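Local coordinates for protein putative alpha-L-fucosidase (Bacteroides thetaiotaomicron, PDB 3EYP) that probably hydrolyses alpha-L-fucosidic linkages, as a glycoside hydrolase family 29 member that carries an F5/8 type C domain beside its TIM-barrel catalytic domain, at residues S397-V402 / Q434-I439; I408-A413 / V425-V430. One frame throughout, in Å; residues are numbered along the deposited sequence.

Contact 1 of 2, residues S397-V402 / Q434-I439; sequences SVEYTV and QVRLRI
With CG of E399 anti to its carbonyl carbon (chi1 -53°) and the chain extended beyond, and with R436 leaving its backbone with CG anti to N and bending at chi3 (74°), the two side chains rise side by side from the same face of the sheet and meet at their ends. E399 OE1 takes both bonds of the salt bridge, 2.8 Å from R436 NE and 2.7 Å from R436 NH1. It lies in the guanidinium plane; NH1 reaches its syn lone pair, whereas NE approaches nearly along the C-O axis. The resulting side-on grip fixes the rotation of the guanidinium. R438 NE lies over one face of the R436 guanidinium, 3.5 Å above its plane, a closeness of like charges probably made tolerable by E399 and by D367, which salt-bridges R438 NH1. Beneath, the antiparallel strands pair S397 with R438, E399 with R436 and T401 with Q434 through six backbone hydrogen bonds. On the other face the apolar groups meet: V398 CG1 lies 3.7 Å from V435 CG1, and V398 CG2 lies 3.8 Å from L437 CD1. Strands 393-401 and 434-442 are inner neighbours in a five-stranded antiparallel sheet; 366-372 flanks the second and 408-409 the first, W407 makes a cation-pi contact with R436, and F451 of strand 447-454, in the other sheet, packs on V398 and L437.

Contact 2 of 2, residues I408-A413 / V425-V430; sequences ITIPEA and VRLAPV
Segment 408-413 runs from a short strand into a turn, closed by the bond from A413 N to I410 O, while 425-430 is extended up to a corner at A428; no backbone-to-backbone hydrogen bond joins the two. E412 carries the polar part. Its CG is anti to the carbonyl carbon, and a bend at chi2 (88°) lays the side chain across L427, so that OE1 comes 3.5 Å from L427 CB. From there OE2 accepts a fairly straight bond from A428 N, 3.0 Å long, the N-H arriving from above the carboxylate plane. A water donates to OE1 and to A428 O, 3.0 Å from the latter, so the carboxylate binds the N-H of the corner residue directly and its carbonyl through the water. An alanine in place of E412 would remove this acceptor and probably leave the corner at A428 less firmly held. Below, I410 CG2 meets L427 CB at 4.0 Å, and V425 CG1 packs 3.8 Å from E412 CB and 4.1 Å from A413 CB. I410 also rests on V398, and L427 on L381 and F378. Such apolar packing, here from the turn after edge strand 408-409 onto strand 423-432 of the other sheet, is consistent with the beta-sandwich of F5/8 type C domains.

The centres of contact 1 and contact 2 lie about 10 Å apart, and both segments of contact 2 fall in the stretch of chain between the two strands of contact 1. Strand 393-401 joins them: on one side it pairs with 434-439, on the other it meets 408-413, with Y400 O 2.7 Å from I408 N and V398 N 2.9 Å from A413 O, both probable hydrogen bonds. The ring of Y400 adds packing, its CD2 3.5 Å from I410 CG1. Contact 1 thus lies within one sheet, while contact 2 ties that sheet's edge to strand 423-432 of the other. Both belong to the F5/8 type C region rather than the TIM-barrel region, which probably carries the fucosidase site.

Contact 1 of 2, residues S397-V402 / Q434-I439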
loop_
_atom_site.group_PDB
_atom_site.type_symbol
_atom_site.label_atom_id
_atom_site.label_comp_id
_atom_site.label_asym_id
_atom_site.label_seq_id
_atom_site.Cartn_x
_atom_site.Cartn_y
_atom_site.Cartn_z
ATOM N N SER A 397 -18.425 5.997 16.228
ATOM C CA SER A 397 -19.646 5.366 15.684
ATOM C C SER A 397 -20.400 6.332 14.804
ATOM O O SER A 397 -20.237 7.531 14.890
ATOM C CB SER A 397 -20.580 4.894 16.769
ATOM O OG SER A 397 -19.906 4.170 17.749
ATOM N N VAL A 398 -21.207 5.754 13.939
ATOM C CA VAL A 398 -22.099 6.505 13.088
ATOM C C VAL A 398 -23.532 5.943 13.208
ATOM O O VAL A 398 -23.778 4.742 13.239
ATOM C CB VAL A 398 -21.586 6.558 11.586
ATOM C CG1 VAL A 398 -22.508 7.444 10.707
ATOM C CG2 VAL A 398 -20.100 7.057 11.493
ATOM N N GLU A 399 -24.447 6.889 13.335
ATOM C CA GLU A 399 -25.883 6.652 13.422
ATOM C C GLU A 399 -26.660 7.521 12.461
ATOM O O GLU A 399 -26.158 8.453 11.842
ATOM C CB GLU A 399 -26.358 6.940 14.849
ATOM C CG GLU A 399 -25.560 6.173 15.880
ATOM C CD GLU A 399 -25.809 6.660 17.299
ATOM O OE1 GLU A 399 -26.134 7.866 17.471
ATOM O OE2 GLU A 399 -25.677 5.838 18.233
ATOM N N TYR A 400 -27.921 7.193 12.359
ATOM C CA TYR A 400 -28.812 7.871 11.438
ATOM C C TYR A 400 -30.241 7.863 11.987
ATOM O O TYR A 400 -30.604 7.091 12.885
ATOM C CB TYR A 400 -28.771 7.212 10.034
ATOM C CG TYR A 400 -29.425 5.847 9.995
ATOM C CD1 TYR A 400 -30.726 5.700 9.564
ATOM C CD2 TYR A 400 -28.754 4.717 10.423
ATOM C CE1 TYR A 400 -31.338 4.461 9.553
ATOM C CE2 TYR A 400 -29.355 3.476 10.411
ATOM C CZ TYR A 400 -30.651 3.363 9.975
ATOM O OH TYR A 400 -31.295 2.151 9.967
ATOM N N THR A 401 -31.018 8.764 11.423
ATOM C CA THR A 401 -32.449 8.776 11.679
ATOM C C THR A 401 -33.190 9.234 10.454
ATOM O O THR A 401 -32.600 9.798 9.533
ATOM C CB THR A 401 -32.811 9.709 12.837
ATOM O OG1 THR A 401 -34.152 9.423 13.236
ATOM C CG2 THR A 401 -32.700 11.168 12.435
ATOM N N VAL A 402 -34.483 8.972 10.473
ATOM C CA VAL A 402 -35.433 9.584 9.519
ATOM C C VAL A 402 -36.503 10.416 10.251
ATOM O O VAL A 402 -36.611 11.624 10.060
ATOM C CB VAL A 402 -36.086 8.540 8.613
ATOM C CG1 VAL A 402 -35.484 8.625 7.218
ATOM C CG2 VAL A 402 -35.922 7.140 9.198
ATOM N N GLN A 434 -31.129 12.427 8.796
ATOM C CA GLN A 434 -29.977 12.937 9.551
ATOM C C GLN A 434 -28.981 11.839 9.865
ATOM O O GLN A 434 -29.336 10.683 10.012
ATOM C CB GLN A 434 -30.448 13.525 10.877
ATOM C CG GLN A 434 -31.457 14.648 10.762
ATOM C CD GLN A 434 -31.830 15.114 12.130
ATOM O OE1 GLN A 434 -32.596 14.443 12.818
ATOM N NE2 GLN A 434 -31.214 16.205 12.583
ATOM N N VAL A 435 -27.730 12.253 9.943
ATOM C CA VAL A 435 -26.602 11.376 10.246
ATOM C C VAL A 435 -25.804 11.959 11.377
ATOM O O VAL A 435 -25.419 13.140 11.355
ATOM C CB VAL A 435 -25.629 11.213 9.026
ATOM C CG1 VAL A 435 -24.346 10.346 9.414
ATOM C CG2 VAL A 435 -26.353 10.662 7.806
ATOM N N ARG A 436 -25.527 11.105 12.338
ATOM C CA ARG A 436 -24.680 11.464 13.472
ATOM C C ARG A 436 -23.328 10.755 13.501
ATOM O O ARG A 436 -23.245 9.523 13.458
ATOM C CB ARG A 436 -25.397 11.211 14.811
ATOM C CG ARG A 436 -24.554 11.642 15.983
ATOM C CD ARG A 436 -25.333 11.857 17.260
ATOM N NE ARG A 436 -25.762 10.622 17.893
ATOM C CZ ARG A 436 -26.118 10.550 19.181
ATOM N NH1 ARG A 436 -26.509 9.408 19.714
ATOM N NH2 ARG A 436 -26.036 11.624 19.950
ATOM N N LEU A 437 -22.289 11.568 13.639
ATOM C CA LEU A 437 -20.918 11.075 13.864
ATOM C C LEU A 437 -20.547 11.308 15.316
ATOM O O LEU A 437 -20.468 12.454 15.781
ATOM C CB LEU A 437 -19.933 11.783 12.952
ATOM C CG LEU A 437 -18.458 11.474 13.192
ATOM C CD1 LEU A 437 -18.161 9.933 13.023
ATOM C CD2 LEU A 437 -17.606 12.351 12.267
ATOM N N ARG A 438 -20.371 10.191 16.040
ATOM C CA ARG A 438 -19.936 10.196 17.431
ATOM C C ARG A 438 -18.447 9.854 17.549
ATOM O O ARG A 438 -18.032 8.725 17.269
ATOM C CB ARG A 438 -20.732 9.178 18.263
ATOM C CG ARG A 438 -22.291 9.208 18.098
ATOM C CD ARG A 438 -22.972 8.655 19.369
ATOM N NE ARG A 438 -22.920 9.692 20.406
ATOM C CZ ARG A 438 -23.407 9.578 21.649
ATOM N NH1 ARG A 438 -23.323 10.614 22.490
ATOM N NH2 ARG A 438 -23.939 8.444 22.069
ATOM N N ILE A 439 -17.668 10.852 17.963
ATOM C CA ILE A 439 -16.275 10.679 18.403
ATOM C C ILE A 439 -16.364 10.391 19.866
ATOM O O ILE A 439 -16.720 11.269 20.672
ATOM C CB ILE A 439 -15.378 11.943 18.147
ATOM C CG1 ILE A 439 -15.364 12.302 16.684
ATOM C CG2 ILE A 439 -13.890 11.741 18.661
ATOM C CD1 ILE A 439 -15.239 11.134 15.790
#

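Contact 2 of 2, residues I408-A413 / V425-V430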
loop_
_atom_site.group_PDB
_atom_site.type_symbol
_atom_site.label_atom_id
_atom_site.label_comp_id
_atom_site.label_asym_id
_atom_site.label_seq_id
_atom_site.Cartn_x
_atom_site.Cartn_y
_atom_site.Cartn_z
ATOM N N ILE A 408 -30.704 5.548 15.058
ATOM C CA ILE A 408 -30.609 4.137 14.691
ATOM C C ILE A 408 -29.142 3.839 14.460
ATOM O O ILE A 408 -28.439 4.603 13.809
ATOM C CB ILE A 408 -31.431 3.804 13.413
ATOM C CG1 ILE A 408 -32.907 4.120 13.634
ATOM C CG2 ILE A 408 -31.317 2.336 13.027
ATOM C CD1 ILE A 408 -33.345 5.417 12.927
ATOM N N THR A 409 -28.676 2.753 15.042
ATOM C CA THR A 409 -27.266 2.422 14.929
ATOM C C THR A 409 -27.036 1.768 13.584
ATOM O O THR A 409 -27.951 1.248 12.963
ATOM C CB THR A 409 -26.743 1.500 16.032
ATOM O OG1 THR A 409 -27.170 0.142 15.783
ATOM C CG2 THR A 409 -27.148 2.000 17.412
ATOM N N ILE A 410 -25.796 1.862 13.129
ATOM C CA ILE A 410 -25.349 1.182 11.922
ATOM C C ILE A 410 -24.424 0.061 12.364
ATOM O O ILE A 410 -23.354 0.324 12.875
ATOM C CB ILE A 410 -24.599 2.138 10.962
ATOM C CG1 ILE A 410 -25.538 3.271 10.490
ATOM C CG2 ILE A 410 -24.121 1.356 9.739
ATOM C CD1 ILE A 410 -24.860 4.393 9.719
ATOM N N PRO A 411 -24.845 -1.198 12.203
ATOM C CA PRO A 411 -24.130 -2.318 12.802
ATOM C C PRO A 411 -22.674 -2.353 12.503
ATOM O O PRO A 411 -21.900 -2.742 13.354
ATOM C CB PRO A 411 -24.794 -3.527 12.170
ATOM C CG PRO A 411 -26.217 -3.097 11.936
ATOM C CD PRO A 411 -26.100 -1.632 11.557
ATOM N N GLU A 412 -22.320 -1.950 11.285
ATOM C CA GLU A 412 -20.946 -2.084 10.775
ATOM C C GLU A 412 -20.079 -0.883 11.177
ATOM O O GLU A 412 -18.849 -0.853 10.984
ATOM C CB GLU A 412 -20.955 -2.266 9.217
ATOM C CG GLU A 412 -21.865 -3.413 8.622
ATOM C CD GLU A 412 -23.317 -2.954 8.353
ATOM O OE1 GLU A 412 -23.755 -2.009 9.018
ATOM O OE2 GLU A 412 -24.044 -3.534 7.478
ATOM N N ALA A 413 -20.736 0.118 11.744
ATOM C CA ALA A 413 -20.085 1.374 12.117
ATOM C C ALA A 413 -20.358 1.775 13.542
ATOM O O ALA A 413 -20.615 2.938 13.821
ATOM C CB ALA A 413 -20.501 2.530 11.155
ATOM N N VAL A 425 -16.224 2.124 5.634
ATOM C CA VAL A 425 -17.171 1.133 6.123
ATOM C C VAL A 425 -18.237 0.922 5.059
ATOM O O VAL A 425 -18.698 1.873 4.422
ATOM C CB VAL A 425 -17.811 1.555 7.481
ATOM C CG1 VAL A 425 -19.065 0.681 7.768
ATOM C CG2 VAL A 425 -16.757 1.414 8.601
ATOM N N ARG A 426 -18.523 -0.338 4.802
ATOM C CA ARG A 426 -19.619 -0.710 3.936
ATOM C C ARG A 426 -20.728 -1.307 4.807
ATOM O O ARG A 426 -20.467 -1.972 5.824
ATOM C CB ARG A 426 -19.185 -1.736 2.885
ATOM C CG ARG A 426 -18.182 -1.237 1.870
ATOM C CD ARG A 426 -17.803 -2.337 0.977
ATOM N NE ARG A 426 -16.866 -3.175 1.697
ATOM C CZ ARG A 426 -16.321 -4.268 1.196
ATOM N NH1 ARG A 426 -16.625 -4.621 -0.051
ATOM N NH2 ARG A 426 -15.453 -4.965 1.931
ATOM N N LEU A 427 -21.950 -1.067 4.377
ATOM C CA LEU A 427 -23.121 -1.283 5.225
ATOM C C LEU A 427 -24.330 -1.534 4.385
ATOM O O LEU A 427 -24.431 -1.036 3.265
ATOM C CB LEU A 427 -23.376 -0.037 6.093
ATOM C CG LEU A 427 -23.514 1.348 5.416
ATOM C CD1 LEU A 427 -24.902 1.992 5.707
ATOM C CD2 LEU A 427 -22.385 2.289 5.784
ATOM N N ALA A 428 -25.228 -2.348 4.934
ATOM C CA ALA A 428 -26.546 -2.532 4.332
ATOM C C ALA A 428 -27.176 -1.145 4.149
ATOM O O ALA A 428 -27.127 -0.305 5.059
ATOM C CB ALA A 428 -27.435 -3.482 5.181
ATOM N N PRO A 429 -27.713 -0.885 2.942
ATOM C CA PRO A 429 -28.223 0.394 2.559
ATOM C C PRO A 429 -29.200 0.898 3.585
ATOM O O PRO A 429 -30.002 0.134 4.124
ATOM C CB PRO A 429 -28.937 0.113 1.239
ATOM C CG PRO A 429 -28.327 -1.095 0.698
ATOM C CD PRO A 429 -27.995 -1.909 1.924
ATOM N N VAL A 430 -29.072 2.177 3.894
ATOM C CA VAL A 430 -30.045 2.834 4.781
ATOM C C VAL A 430 -30.489 4.146 4.188
ATOM O O VAL A 430 -29.755 4.784 3.435
ATOM C CB VAL A 430 -29.495 3.066 6.215
ATOM C CG1 VAL A 430 -28.998 1.760 6.811
ATOM C CG2 VAL A 430 -28.395 4.103 6.231
HETATM O O HOH W 1 -26.610 -0.870 7.929
#